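Long-range contacts in integral membrane indolylacetylinositol arabinosyltransferase EmbB (Mycolicibacterium smegmatis MC2 155, PDB 7BVC), which probably transfers arabinose units to build the arabinan of mycobacterial cell-wall arabinogalactan, and binds the drug ethambutol: residues 293-298 with 983-988; 112-117 with 185-190; 739-744 with 954-959. One frame throughout, in Å; residues are numbered along the deposited sequence.

Interaction 1 joins the GT-C-type membrane part to the C-terminal domain, whereas interactions 2 and 3 each stay within one domain, the concanavalin-like and the C-terminal one respectively. Interaction 2 is buried; the other two are partly buried and include exposed residues. The chemistry differs with the elements joined: 293-298 and 983-988 meet through apolar and CH-pi contacts and a guanidinium lying against a proline, while interactions 2 and 3 each have one backbone N-H...O=C bond beside a small apolar touch (M114 with P187, V739 with V958). Both segments of interaction 3 fall in sequence between those of interaction 1, the centres about 29 Å apart. Interaction 2 precedes both and touches neither.

Interaction 1: 293-298 with 983-988; sequences ARTAEH and PMLHAN
First torsions on both segments bring the groups together. T295 holds CG2 anti to the carbonyl carbon, with OG1 between that carbon and the backbone N. H298 sets its imidazole anti to the backbone N (chi1 -158°). L985 has CG anti to the carbonyl carbon (chi1 -60°), and with chi2 also extended its two methyls reach different partners. The contact is an interface between the GT-C-type membrane part, at helices 287-294 and 296-299, and the C-terminal domain, at the loop leading into the antiparallel pair 986-987/990-991 and the first strand of that pair.

L985 is the hub. Its CD1 lies over the H298 ring, 4.2 Å from the centroid and 25° off the ring normal, the geometry of a CH-pi contact. The other methyl, CD2, comes 3.7 Å from T295 CG2, the two side chains running alongside and pointing opposite ways. T295 CG2 also meets P983 CG at 3.9 Å, so one methyl touches both proline and leucine. T295 OG1 turns instead to the backbone, with a weak hydrogen bond to Q291 O.

At the other end the R294 chain bends at chi3, and the R294 and P983 side chains cross at about a right angle. P983 CD sits over one guanidinium face, off its centre, 3.7 Å from R294 NH2. Polar anchoring of this group comes from NH2, which donates to Q981 O; a long, weak ion pair runs from NH1 to D331.

The side chain of T295 is about 12 Å from the bound ethambutol, so the contact lies near the drug site but is not part of it. Beyond the leucine, A987 CB packs obliquely near the H298 ring and comes 3.7 Å from the backbone H298 O.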
ATOM      1  N   ALA B 293     -19.991 -24.016  -3.279  1.00 44.89           N
ATOM      2  CA  ALA B 293     -20.264 -25.446  -3.255  1.00 44.89           C
ATOM      3  C   ALA B 293     -21.733 -25.787  -3.057  1.00 44.89           C
ATOM      4  O   ALA B 293     -22.170 -26.853  -3.501  1.00 44.89           O
ATOM      5  CB  ALA B 293     -19.441 -26.121  -2.154  1.00 44.89           C
ATOM      6  N   ARG B 294     -22.508 -24.921  -2.402  1.00 45.16           N
ATOM      7  CA  ARG B 294     -23.918 -25.212  -2.177  1.00 45.16           C
ATOM      8  C   ARG B 294     -24.781 -25.005  -3.414  1.00 45.16           C
ATOM      9  O   ARG B 294     -25.938 -25.436  -3.416  1.00 45.16           O
ATOM     10  CB  ARG B 294     -24.456 -24.351  -1.033  1.00 45.16           C
ATOM     11  CG  ARG B 294     -24.002 -24.796   0.341  1.00 45.16           C
ATOM     12  CD  ARG B 294     -24.453 -23.823   1.412  1.00 45.16           C
ATOM     13  NE  ARG B 294     -25.888 -23.907   1.658  1.00 45.16           N
ATOM     14  CZ  ARG B 294     -26.565 -23.054   2.418  1.00 45.16           C
ATOM     15  NH1 ARG B 294     -25.936 -22.048   3.008  1.00 45.16           N
ATOM     16  NH2 ARG B 294     -27.870 -23.206   2.586  1.00 45.16           N
ATOM     17  N   THR B 295     -24.257 -24.360  -4.458  1.00 45.67           N
ATOM     18  CA  THR B 295     -25.018 -24.090  -5.669  1.00 45.67           C
ATOM     19  C   THR B 295     -24.497 -24.830  -6.892  1.00 45.67           C
ATOM     20  O   THR B 295     -25.115 -24.734  -7.961  1.00 45.67           O
ATOM     21  CB  THR B 295     -25.024 -22.584  -5.966  1.00 45.67           C
ATOM     22  OG1 THR B 295     -23.723 -22.181  -6.409  1.00 45.67           O
ATOM     23  CG2 THR B 295     -25.384 -21.796  -4.722  1.00 45.67           C
ATOM     24  N   ALA B 296     -23.391 -25.563  -6.769  1.00 46.86           N
ATOM     25  CA  ALA B 296     -22.734 -26.175  -7.914  1.00 46.86           C
ATOM     26  C   ALA B 296     -23.477 -27.380  -8.469  1.00 46.86           C
ATOM     27  O   ALA B 296     -23.158 -27.823  -9.576  1.00 46.86           O
ATOM     28  CB  ALA B 296     -21.310 -26.588  -7.542  1.00 46.86           C
ATOM     29  N   GLU B 297     -24.449 -27.925  -7.742  1.00 51.87           N
ATOM     30  CA  GLU B 297     -25.223 -29.042  -8.265  1.00 51.87           C
ATOM     31  C   GLU B 297     -26.465 -28.585  -9.012  1.00 51.87           C
ATOM     32  O   GLU B 297     -26.852 -29.214 -10.003  1.00 51.87           O
ATOM     33  CB  GLU B 297     -25.626 -29.991  -7.135  1.00 51.87           C
ATOM     34  CG  GLU B 297     -26.150 -31.329  -7.625  1.00 51.87           C
ATOM     35  CD  GLU B 297     -26.800 -32.139  -6.526  1.00 51.87           C
ATOM     36  OE1 GLU B 297     -27.183 -31.547  -5.495  1.00 51.87           O
ATOM     37  OE2 GLU B 297     -26.929 -33.370  -6.691  1.00 51.87           O
ATOM     38  N   HIS B 298     -27.103 -27.505  -8.557  1.00 49.61           N
ATOM     39  CA  HIS B 298     -28.190 -26.917  -9.331  1.00 49.61           C
ATOM     40  C   HIS B 298     -27.654 -26.205 -10.565  1.00 49.61           C
ATOM     41  O   HIS B 298     -28.233 -26.317 -11.651  1.00 49.61           O
ATOM     42  CB  HIS B 298     -28.998 -25.956  -8.461  1.00 49.61           C
ATOM     43  CG  HIS B 298     -30.383 -25.703  -8.970  1.00 49.61           C
ATOM     44  ND1 HIS B 298     -30.814 -24.456  -9.367  1.00 49.61           N
ATOM     45  CD2 HIS B 298     -31.433 -26.538  -9.148  1.00 49.61           C
ATOM     46  CE1 HIS B 298     -32.071 -24.533  -9.766  1.00 49.61           C
ATOM     47  NE2 HIS B 298     -32.470 -25.786  -9.644  1.00 49.61           N
ATOM     48  N   PRO B 983     -29.108 -19.809  -0.392  1.00 49.00           N
ATOM     49  CA  PRO B 983     -28.545 -18.817  -1.313  1.00 49.00           C
ATOM     50  C   PRO B 983     -29.415 -18.601  -2.538  1.00 49.00           C
ATOM     51  O   PRO B 983     -30.480 -19.210  -2.678  1.00 49.00           O
ATOM     52  CB  PRO B 983     -27.189 -19.424  -1.689  1.00 49.00           C
ATOM     53  CG  PRO B 983     -27.394 -20.885  -1.550  1.00 49.00           C
ATOM     54  CD  PRO B 983     -28.339 -21.066  -0.397  1.00 49.00           C
ATOM     55  N   MET B 984     -28.963 -17.734  -3.435  1.00 48.77           N
ATOM     56  CA  MET B 984     -29.685 -17.407  -4.661  1.00 48.77           C
ATOM     57  C   MET B 984     -29.153 -18.311  -5.768  1.00 48.77           C
ATOM     58  O   MET B 984     -28.096 -18.051  -6.345  1.00 48.77           O
ATOM     59  CB  MET B 984     -29.518 -15.930  -4.993  1.00 48.77           C
ATOM     60  CG  MET B 984     -30.245 -15.473  -6.234  1.00 48.77           C
ATOM     61  SD  MET B 984     -29.881 -13.750  -6.613  1.00 48.77           S
ATOM     62  CE  MET B 984     -28.096 -13.787  -6.696  1.00 48.77           C
ATOM     63  N   LEU B 985     -29.893 -19.379  -6.060  1.00 48.34           N
ATOM     64  CA  LEU B 985     -29.452 -20.368  -7.030  1.00 48.34           C
ATOM     65  C   LEU B 985     -29.545 -19.812  -8.449  1.00 48.34           C
ATOM     66  O   LEU B 985     -30.199 -18.799  -8.713  1.00 48.34           O
ATOM     67  CB  LEU B 985     -30.287 -21.641  -6.914  1.00 48.34           C
ATOM     68  CG  LEU B 985     -30.263 -22.379  -5.576  1.00 48.34           C
ATOM     69  CD1 LEU B 985     -31.224 -23.552  -5.604  1.00 48.34           C
ATOM     70  CD2 LEU B 985     -28.860 -22.849  -5.252  1.00 48.34           C
ATOM     71  N   HIS B 986     -28.879 -20.500  -9.372  1.00 44.47           N
ATOM     72  CA  HIS B 986     -28.932 -20.155 -10.783  1.00 44.47           C
ATOM     73  C   HIS B 986     -28.777 -21.425 -11.603  1.00 44.47           C
ATOM     74  O   HIS B 986     -28.066 -22.352 -11.206  1.00 44.47           O
ATOM     75  CB  HIS B 986     -27.851 -19.134 -11.161  1.00 44.47           C
ATOM     76  CG  HIS B 986     -26.484 -19.723 -11.316  1.00 44.47           C
ATOM     77  ND1 HIS B 986     -25.597 -19.831 -10.269  1.00 44.47           N
ATOM     78  CD2 HIS B 986     -25.847 -20.220 -12.402  1.00 44.47           C
ATOM     79  CE1 HIS B 986     -24.474 -20.377 -10.699  1.00 44.47           C
ATOM     80  NE2 HIS B 986     -24.599 -20.623 -11.990  1.00 44.47           N
ATOM     81  N   ALA B 987     -29.452 -21.460 -12.748  1.00 44.05           N
ATOM     82  CA  ALA B 987     -29.399 -22.619 -13.629  1.00 44.05           C
ATOM     83  C   ALA B 987     -29.759 -22.174 -15.037  1.00 44.05           C
ATOM     84  O   ALA B 987     -30.711 -21.409 -15.217  1.00 44.05           O
ATOM     85  CB  ALA B 987     -30.348 -23.723 -13.158  1.00 44.05           C
ATOM     86  N   ASN B 988     -28.991 -22.646 -16.020  1.00 45.65           N
ATOM     87  CA  ASN B 988     -29.198 -22.327 -17.431  1.00 45.65           C
ATOM     88  C   ASN B 988     -29.011 -20.842 -17.717  1.00 45.65           C
ATOM     89  O   ASN B 988     -29.688 -20.280 -18.579  1.00 45.65           O
ATOM     90  CB  ASN B 988     -30.573 -22.794 -17.917  1.00 45.65           C
ATOM     91  CG  ASN B 988     -30.685 -24.297 -17.978  1.00 45.65           C
ATOM     92  OD1 ASN B 988     -29.705 -24.991 -18.240  1.00 45.65           O
ATOM     93  ND2 ASN B 988     -31.881 -24.812 -17.732  1.00 45.65           N
TER

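Interaction 2: 112-117 with 185-190; sequences NAMLVN and LRPAIV
N112 O is gripped by one bond across the contact: A188 N donates to it at 3.0 Å. The N-H...O angle is 154°, and the donor lies in the carbonyl plane with a C=O...N angle of 150°, so the bond is moderately bent. A188 CB also lies beside N112 O. One residue on, A113 is the first to leave helical geometry, and its CB rests 3.8 Å from A188 O, an oxygen that accepts a hydrogen bond from T101 OG1.

Beside these backbone atoms lies an apolar touch. M114 CB meets P187 CB flank to flank at 3.7 Å. P187 CG is 4.0 Å from M114 CB. Since M114 CG stands anti to the backbone N (chi1 161°), the rest of the methionine runs on from the proline contact, and M114 also touches F99.

Within the concanavalin-like domain, the contact joins the loop between strands 178-180 and 191-192 to the turn from helix 109-112 into strand 114-118, which is paired with strands 97-100 and 122-127. Helix 1024-1027 of the C-terminal domain packs against both segments, L1026 on N112 and L1027 on V190.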
ATOM      1  N   ASN B 112     -27.324   0.689 -19.031  1.00 56.08           N
ATOM      2  CA  ASN B 112     -27.015  -0.732 -19.098  1.00 56.08           C
ATOM      3  C   ASN B 112     -27.902  -1.526 -20.043  1.00 56.08           C
ATOM      4  O   ASN B 112     -27.452  -2.542 -20.573  1.00 56.08           O
ATOM      5  CB  ASN B 112     -27.107  -1.361 -17.703  1.00 56.08           C
ATOM      6  CG  ASN B 112     -25.936  -0.994 -16.822  1.00 56.08           C
ATOM      7  OD1 ASN B 112     -24.836  -1.521 -16.982  1.00 56.08           O
ATOM      8  ND2 ASN B 112     -26.163  -0.086 -15.883  1.00 56.08           N
ATOM      9  N   ALA B 113     -29.136  -1.100 -20.276  1.00 53.02           N
ATOM     10  CA  ALA B 113     -30.096  -1.898 -21.019  1.00 53.02           C
ATOM     11  C   ALA B 113     -30.491  -1.210 -22.324  1.00 53.02           C
ATOM     12  O   ALA B 113     -29.962  -0.154 -22.684  1.00 53.02           O
ATOM     13  CB  ALA B 113     -31.314  -2.184 -20.144  1.00 53.02           C
ATOM     14  N   MET B 114     -31.434  -1.822 -23.035  1.00 55.69           N
ATOM     15  CA  MET B 114     -31.954  -1.305 -24.293  1.00 55.69           C
ATOM     16  C   MET B 114     -33.396  -0.858 -24.101  1.00 55.69           C
ATOM     17  O   MET B 114     -34.225  -1.624 -23.597  1.00 55.69           O
ATOM     18  CB  MET B 114     -31.878  -2.362 -25.395  1.00 55.69           C
ATOM     19  CG  MET B 114     -32.797  -2.089 -26.572  1.00 55.69           C
ATOM     20  SD  MET B 114     -33.260  -3.578 -27.474  1.00 55.69           S
ATOM     21  CE  MET B 114     -31.820  -3.807 -28.512  1.00 55.69           C
ATOM     22  N   LEU B 115     -33.692   0.372 -24.505  1.00 59.17           N
ATOM     23  CA  LEU B 115     -35.019   0.954 -24.367  1.00 59.17           C
ATOM     24  C   LEU B 115     -35.534   1.400 -25.727  1.00 59.17           C
ATOM     25  O   LEU B 115     -34.767   1.890 -26.562  1.00 59.17           O
ATOM     26  CB  LEU B 115     -35.004   2.139 -23.400  1.00 59.17           C
ATOM     27  CG  LEU B 115     -34.428   1.869 -22.010  1.00 59.17           C
ATOM     28  CD1 LEU B 115     -34.091   3.172 -21.313  1.00 59.17           C
ATOM     29  CD2 LEU B 115     -35.397   1.051 -21.177  1.00 59.17           C
ATOM     30  N   VAL B 116     -36.830   1.222 -25.946  1.00 61.45           N
ATOM     31  CA  VAL B 116     -37.502   1.670 -27.164  1.00 61.45           C
ATOM     32  C   VAL B 116     -38.594   2.636 -26.719  1.00 61.45           C
ATOM     33  O   VAL B 116     -39.714   2.235 -26.390  1.00 61.45           O
ATOM     34  CB  VAL B 116     -38.073   0.509 -27.982  1.00 61.45           C
ATOM     35  CG1 VAL B 116     -38.682   1.024 -29.274  1.00 61.45           C
ATOM     36  CG2 VAL B 116     -36.989  -0.508 -28.273  1.00 61.45           C
ATOM     37  N   ASN B 117     -38.274   3.924 -26.718  1.00 69.53           N
ATOM     38  CA  ASN B 117     -39.159   4.940 -26.168  1.00 69.53           C
ATOM     39  C   ASN B 117     -39.972   5.623 -27.262  1.00 69.53           C
ATOM     40  O   ASN B 117     -39.556   5.722 -28.419  1.00 69.53           O
ATOM     41  CB  ASN B 117     -38.357   5.987 -25.398  1.00 69.53           C
ATOM     42  CG  ASN B 117     -37.607   5.397 -24.226  1.00 69.53           C
ATOM     43  OD1 ASN B 117     -36.431   5.059 -24.337  1.00 69.53           O
ATOM     44  ND2 ASN B 117     -38.284   5.276 -23.093  1.00 69.53           N
ATOM     45  N   LEU B 185     -21.990  -3.522 -27.858  1.00 57.06           N
ATOM     46  CA  LEU B 185     -23.235  -2.796 -27.655  1.00 57.06           C
ATOM     47  C   LEU B 185     -24.403  -3.741 -27.393  1.00 57.06           C
ATOM     48  O   LEU B 185     -25.552  -3.417 -27.702  1.00 57.06           O
ATOM     49  CB  LEU B 185     -23.536  -1.899 -28.854  1.00 57.06           C
ATOM     50  CG  LEU B 185     -22.946  -0.486 -28.850  1.00 57.06           C
ATOM     51  CD1 LEU B 185     -23.603   0.363 -29.921  1.00 57.06           C
ATOM     52  CD2 LEU B 185     -23.098   0.164 -27.488  1.00 57.06           C
ATOM     53  N   ARG B 186     -24.126  -4.909 -26.837  1.00 54.72           N
ATOM     54  CA  ARG B 186     -25.191  -5.853 -26.522  1.00 54.72           C
ATOM     55  C   ARG B 186     -25.784  -5.519 -25.158  1.00 54.72           C
ATOM     56  O   ARG B 186     -25.046  -5.439 -24.171  1.00 54.72           O
ATOM     57  CB  ARG B 186     -24.662  -7.283 -26.540  1.00 54.72           C
ATOM     58  CG  ARG B 186     -23.905  -7.624 -27.808  1.00 54.72           C
ATOM     59  CD  ARG B 186     -24.067  -9.081 -28.199  1.00 54.72           C
ATOM     60  NE  ARG B 186     -23.354  -9.982 -27.300  1.00 54.72           N
ATOM     61  CZ  ARG B 186     -22.032 -10.111 -27.257  1.00 54.72           C
ATOM     62  NH1 ARG B 186     -21.262  -9.388 -28.056  1.00 54.72           N
ATOM     63  NH2 ARG B 186     -21.478 -10.961 -26.404  1.00 54.72           N
ATOM     64  N   PRO B 187     -27.096  -5.322 -25.064  1.00 50.25           N
ATOM     65  CA  PRO B 187     -27.684  -4.825 -23.816  1.00 50.25           C
ATOM     66  C   PRO B 187     -27.607  -5.860 -22.706  1.00 50.25           C
ATOM     67  O   PRO B 187     -27.381  -7.050 -22.927  1.00 50.25           O
ATOM     68  CB  PRO B 187     -29.133  -4.537 -24.209  1.00 50.25           C
ATOM     69  CG  PRO B 187     -29.401  -5.484 -25.320  1.00 50.25           C
ATOM     70  CD  PRO B 187     -28.117  -5.582 -26.090  1.00 50.25           C
ATOM     71  N   ALA B 188     -27.801  -5.377 -21.483  1.00 46.60           N
ATOM     72  CA  ALA B 188     -27.846  -6.222 -20.298  1.00 46.60           C
ATOM     73  C   ALA B 188     -29.293  -6.625 -20.049  1.00 46.60           C
ATOM     74  O   ALA B 188     -30.162  -5.761 -19.897  1.00 46.60           O
ATOM     75  CB  ALA B 188     -27.268  -5.499 -19.083  1.00 46.60           C
ATOM     76  N   ILE B 189     -29.546  -7.921 -20.012  1.00 45.50           N
ATOM     77  CA  ILE B 189     -30.906  -8.433 -19.906  1.00 45.50           C
ATOM     78  C   ILE B 189     -31.235  -8.726 -18.451  1.00 45.50           C
ATOM     79  O   ILE B 189     -30.483  -9.405 -17.745  1.00 45.50           O
ATOM     80  CB  ILE B 189     -31.088  -9.689 -20.775  1.00 45.50           C
ATOM     81  CG1 ILE B 189     -30.669  -9.407 -22.216  1.00 45.50           C
ATOM     82  CG2 ILE B 189     -32.531 -10.161 -20.729  1.00 45.50           C
ATOM     83  CD1 ILE B 189     -31.614  -8.512 -22.955  1.00 45.50           C
ATOM     84  N   VAL B 190     -32.369  -8.194 -18.003  1.00 45.89           N
ATOM     85  CA  VAL B 190     -32.979  -8.592 -16.739  1.00 45.89           C
ATOM     86  C   VAL B 190     -34.391  -9.120 -16.921  1.00 45.89           C
ATOM     87  O   VAL B 190     -34.831  -9.995 -16.151  1.00 45.89           O
ATOM     88  CB  VAL B 190     -32.964  -7.406 -15.745  1.00 45.89           C
ATOM     89  CG1 VAL B 190     -33.934  -7.616 -14.601  1.00 45.89           C
ATOM     90  CG2 VAL B 190     -31.560  -7.186 -15.212  1.00 45.89           C
TER

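Interaction 3: 739-744 with 954-959; sequences VEPDSN and ELQSVQ
Segment 954-959 runs antiparallel to the end of strand 737-739, with E740 and L955 CA atoms 5.1 Å apart. V739 N donates to Q956 O at 2.6 Å, nearly straight at 172° and almost along the C=O axis (165°). It brings a weakly bonded strand at about 956-957, outermost within this chain, alongside strand 737-739 in the mixed sheet of the C-terminal domain. The pairing is loose and short: S957 is already the N-cap of helix 958-961, while past V739 the chain turns into a loop at P741, E740 still bonded through its backbone to S1034 on the other neighbour.

V739 places CG1 between backbone N and carbonyl carbon (chi1 62°), which carries this methyl to Q956 O at 3.4 Å and close to S957 O. V739 CB also lies 4.3 Å from V958 CG2, an apolar touch that reaches the first turn of the helix.

E740 and L955 cross obliquely, L955 CD2 meeting E740 CG at 3.7 Å, so the contact uses the aliphatic part of the glutamate. Beyond CG the chain is extended, and its carboxylate is held by OE2, hydrogen-bonded to the hydroxyl of Y1036 on strand 1028-1037; L955 touches that tyrosine as well.

Q956 has CG anti to the backbone N and reaches out fully extended. It crosses P741 at about a right angle, Q956 NE2 lying 3.3 Å from P741 CG.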
ATOM      1  N   VAL B 739     -33.982  -8.477  14.788  1.00 58.19           N
ATOM      2  CA  VAL B 739     -34.322  -7.551  13.716  1.00 58.19           C
ATOM      3  C   VAL B 739     -35.662  -6.900  14.031  1.00 58.19           C
ATOM      4  O   VAL B 739     -36.558  -7.541  14.590  1.00 58.19           O
ATOM      5  CB  VAL B 739     -34.359  -8.270  12.348  1.00 58.19           C
ATOM      6  CG1 VAL B 739     -35.426  -9.349  12.332  1.00 58.19           C
ATOM      7  CG2 VAL B 739     -34.585  -7.277  11.223  1.00 58.19           C
ATOM      8  N   GLU B 740     -35.785  -5.613  13.695  1.00 64.36           N
ATOM      9  CA  GLU B 740     -37.040  -4.893  13.860  1.00 64.36           C
ATOM     10  C   GLU B 740     -37.855  -5.030  12.583  1.00 64.36           C
ATOM     11  O   GLU B 740     -37.492  -4.421  11.565  1.00 64.36           O
ATOM     12  CB  GLU B 740     -36.786  -3.423  14.162  1.00 64.36           C
ATOM     13  CG  GLU B 740     -36.074  -3.144  15.468  1.00 64.36           C
ATOM     14  CD  GLU B 740     -35.869  -1.660  15.704  1.00 64.36           C
ATOM     15  OE1 GLU B 740     -36.251  -0.859  14.826  1.00 64.36           O
ATOM     16  OE2 GLU B 740     -35.303  -1.290  16.752  1.00 64.36           O
ATOM     17  N   PRO B 741     -38.939  -5.808  12.574  1.00 65.38           N
ATOM     18  CA  PRO B 741     -39.771  -5.900  11.365  1.00 65.38           C
ATOM     19  C   PRO B 741     -40.308  -4.545  10.933  1.00 65.38           C
ATOM     20  O   PRO B 741     -40.090  -4.114   9.797  1.00 65.38           O
ATOM     21  CB  PRO B 741     -40.900  -6.846  11.788  1.00 65.38           C
ATOM     22  CG  PRO B 741     -40.325  -7.634  12.913  1.00 65.38           C
ATOM     23  CD  PRO B 741     -39.440  -6.679  13.648  1.00 65.38           C
ATOM     24  N   ASP B 742     -41.007  -3.864  11.835  1.00 68.99           N
ATOM     25  CA  ASP B 742     -41.529  -2.522  11.597  1.00 68.99           C
ATOM     26  C   ASP B 742     -40.878  -1.572  12.593  1.00 68.99           C
ATOM     27  O   ASP B 742     -41.186  -1.612  13.788  1.00 68.99           O
ATOM     28  CB  ASP B 742     -43.050  -2.495  11.725  1.00 68.99           C
ATOM     29  CG  ASP B 742     -43.617  -1.089  11.653  1.00 68.99           C
ATOM     30  OD1 ASP B 742     -43.556  -0.479  10.566  1.00 68.99           O
ATOM     31  OD2 ASP B 742     -44.125  -0.597  12.682  1.00 68.99           O
ATOM     32  N   SER B 743     -39.985  -0.718  12.104  1.00 67.95           N
ATOM     33  CA  SER B 743     -39.265   0.218  12.967  1.00 67.95           C
ATOM     34  C   SER B 743     -40.069   1.492  13.202  1.00 67.95           C
ATOM     35  O   SER B 743     -39.583   2.604  13.014  1.00 67.95           O
ATOM     36  CB  SER B 743     -37.903   0.538  12.363  1.00 67.95           C
ATOM     37  OG  SER B 743     -38.041   1.256  11.151  1.00 67.95           O
ATOM     38  N   ASN B 744     -41.322   1.324  13.620  1.00 70.45           N
ATOM     39  CA  ASN B 744     -42.173   2.440  14.001  1.00 70.45           C
ATOM     40  C   ASN B 744     -42.930   2.202  15.298  1.00 70.45           C
ATOM     41  O   ASN B 744     -43.481   3.158  15.854  1.00 70.45           O
ATOM     42  CB  ASN B 744     -43.184   2.753  12.887  1.00 70.45           C
ATOM     43  CG  ASN B 744     -42.600   3.628  11.798  1.00 70.45           C
ATOM     44  OD1 ASN B 744     -41.893   4.593  12.075  1.00 70.45           O
ATOM     45  ND2 ASN B 744     -42.897   3.295  10.546  1.00 70.45           N
ATOM     46  N   GLU B 954     -39.652  -3.415  19.644  1.00 66.26           N
ATOM     47  CA  GLU B 954     -40.080  -4.804  19.754  1.00 66.26           C
ATOM     48  C   GLU B 954     -39.310  -5.615  18.719  1.00 66.26           C
ATOM     49  O   GLU B 954     -39.370  -5.314  17.521  1.00 66.26           O
ATOM     50  CB  GLU B 954     -41.586  -4.932  19.535  1.00 66.26           C
ATOM     51  CG  GLU B 954     -42.061  -6.358  19.322  1.00 66.26           C
ATOM     52  CD  GLU B 954     -43.561  -6.504  19.486  1.00 66.26           C
ATOM     53  OE1 GLU B 954     -44.013  -6.782  20.617  1.00 66.26           O
ATOM     54  OE2 GLU B 954     -44.288  -6.344  18.483  1.00 66.26           O
ATOM     55  N   LEU B 955     -38.596  -6.640  19.174  1.00 60.28           N
ATOM     56  CA  LEU B 955     -37.611  -7.333  18.357  1.00 60.28           C
ATOM     57  C   LEU B 955     -38.092  -8.734  17.990  1.00 60.28           C
ATOM     58  O   LEU B 955     -39.126  -9.216  18.461  1.00 60.28           O
ATOM     59  CB  LEU B 955     -36.269  -7.390  19.086  1.00 60.28           C
ATOM     60  CG  LEU B 955     -35.610  -6.035  19.339  1.00 60.28           C
ATOM     61  CD1 LEU B 955     -34.605  -6.123  20.475  1.00 60.28           C
ATOM     62  CD2 LEU B 955     -34.953  -5.528  18.074  1.00 60.28           C
ATOM     63  N   GLN B 956     -37.309  -9.387  17.135  1.00 58.72           N
ATOM     64  CA  GLN B 956     -37.585 -10.728  16.637  1.00 58.72           C
ATOM     65  C   GLN B 956     -36.307 -11.279  16.023  1.00 58.72           C
ATOM     66  O   GLN B 956     -35.500 -10.526  15.473  1.00 58.72           O
ATOM     67  CB  GLN B 956     -38.718 -10.722  15.603  1.00 58.72           C
ATOM     68  CG  GLN B 956     -39.248 -12.099  15.249  1.00 58.72           C
ATOM     69  CD  GLN B 956     -40.380 -12.043  14.242  1.00 58.72           C
ATOM     70  OE1 GLN B 956     -41.027 -13.049  13.964  1.00 58.72           O
ATOM     71  NE2 GLN B 956     -40.621 -10.860  13.691  1.00 58.72           N
ATOM     72  N   SER B 957     -36.138 -12.594  16.119  1.00 58.81           N
ATOM     73  CA  SER B 957     -34.936 -13.244  15.622  1.00 58.81           C
ATOM     74  C   SER B 957     -34.845 -13.130  14.100  1.00 58.81           C
ATOM     75  O   SER B 957     -35.786 -12.715  13.418  1.00 58.81           O
ATOM     76  CB  SER B 957     -34.916 -14.713  16.043  1.00 58.81           C
ATOM     77  OG  SER B 957     -33.645 -15.293  15.809  1.00 58.81           O
ATOM     78  N   VAL B 958     -33.687 -13.505  13.565  1.00 55.11           N
ATOM     79  CA  VAL B 958     -33.490 -13.520  12.119  1.00 55.11           C
ATOM     80  C   VAL B 958     -33.895 -14.862  11.525  1.00 55.11           C
ATOM     81  O   VAL B 958     -34.493 -14.916  10.448  1.00 55.11           O
ATOM     82  CB  VAL B 958     -32.029 -13.166  11.780  1.00 55.11           C
ATOM     83  CG1 VAL B 958     -31.672 -13.626  10.376  1.00 55.11           C
ATOM     84  CG2 VAL B 958     -31.801 -11.675  11.918  1.00 55.11           C
ATOM     85  N   GLN B 959     -33.588 -15.960  12.219  1.00 56.82           N
ATOM     86  CA  GLN B 959     -34.021 -17.278  11.773  1.00 56.82           C
ATOM     87  C   GLN B 959     -35.538 -17.391  11.717  1.00 56.82           C
ATOM     88  O   GLN B 959     -36.062 -18.209  10.954  1.00 56.82           O
ATOM     89  CB  GLN B 959     -33.440 -18.349  12.701  1.00 56.82           C
ATOM     90  CG  GLN B 959     -33.813 -19.784  12.361  1.00 56.82           C
ATOM     91  CD  GLN B 959     -33.293 -20.222  11.010  1.00 56.82           C
ATOM     92  OE1 GLN B 959     -34.049 -20.708  10.170  1.00 56.82           O
ATOM     93  NE2 GLN B 959     -31.997 -20.050  10.790  1.00 56.82           N
TER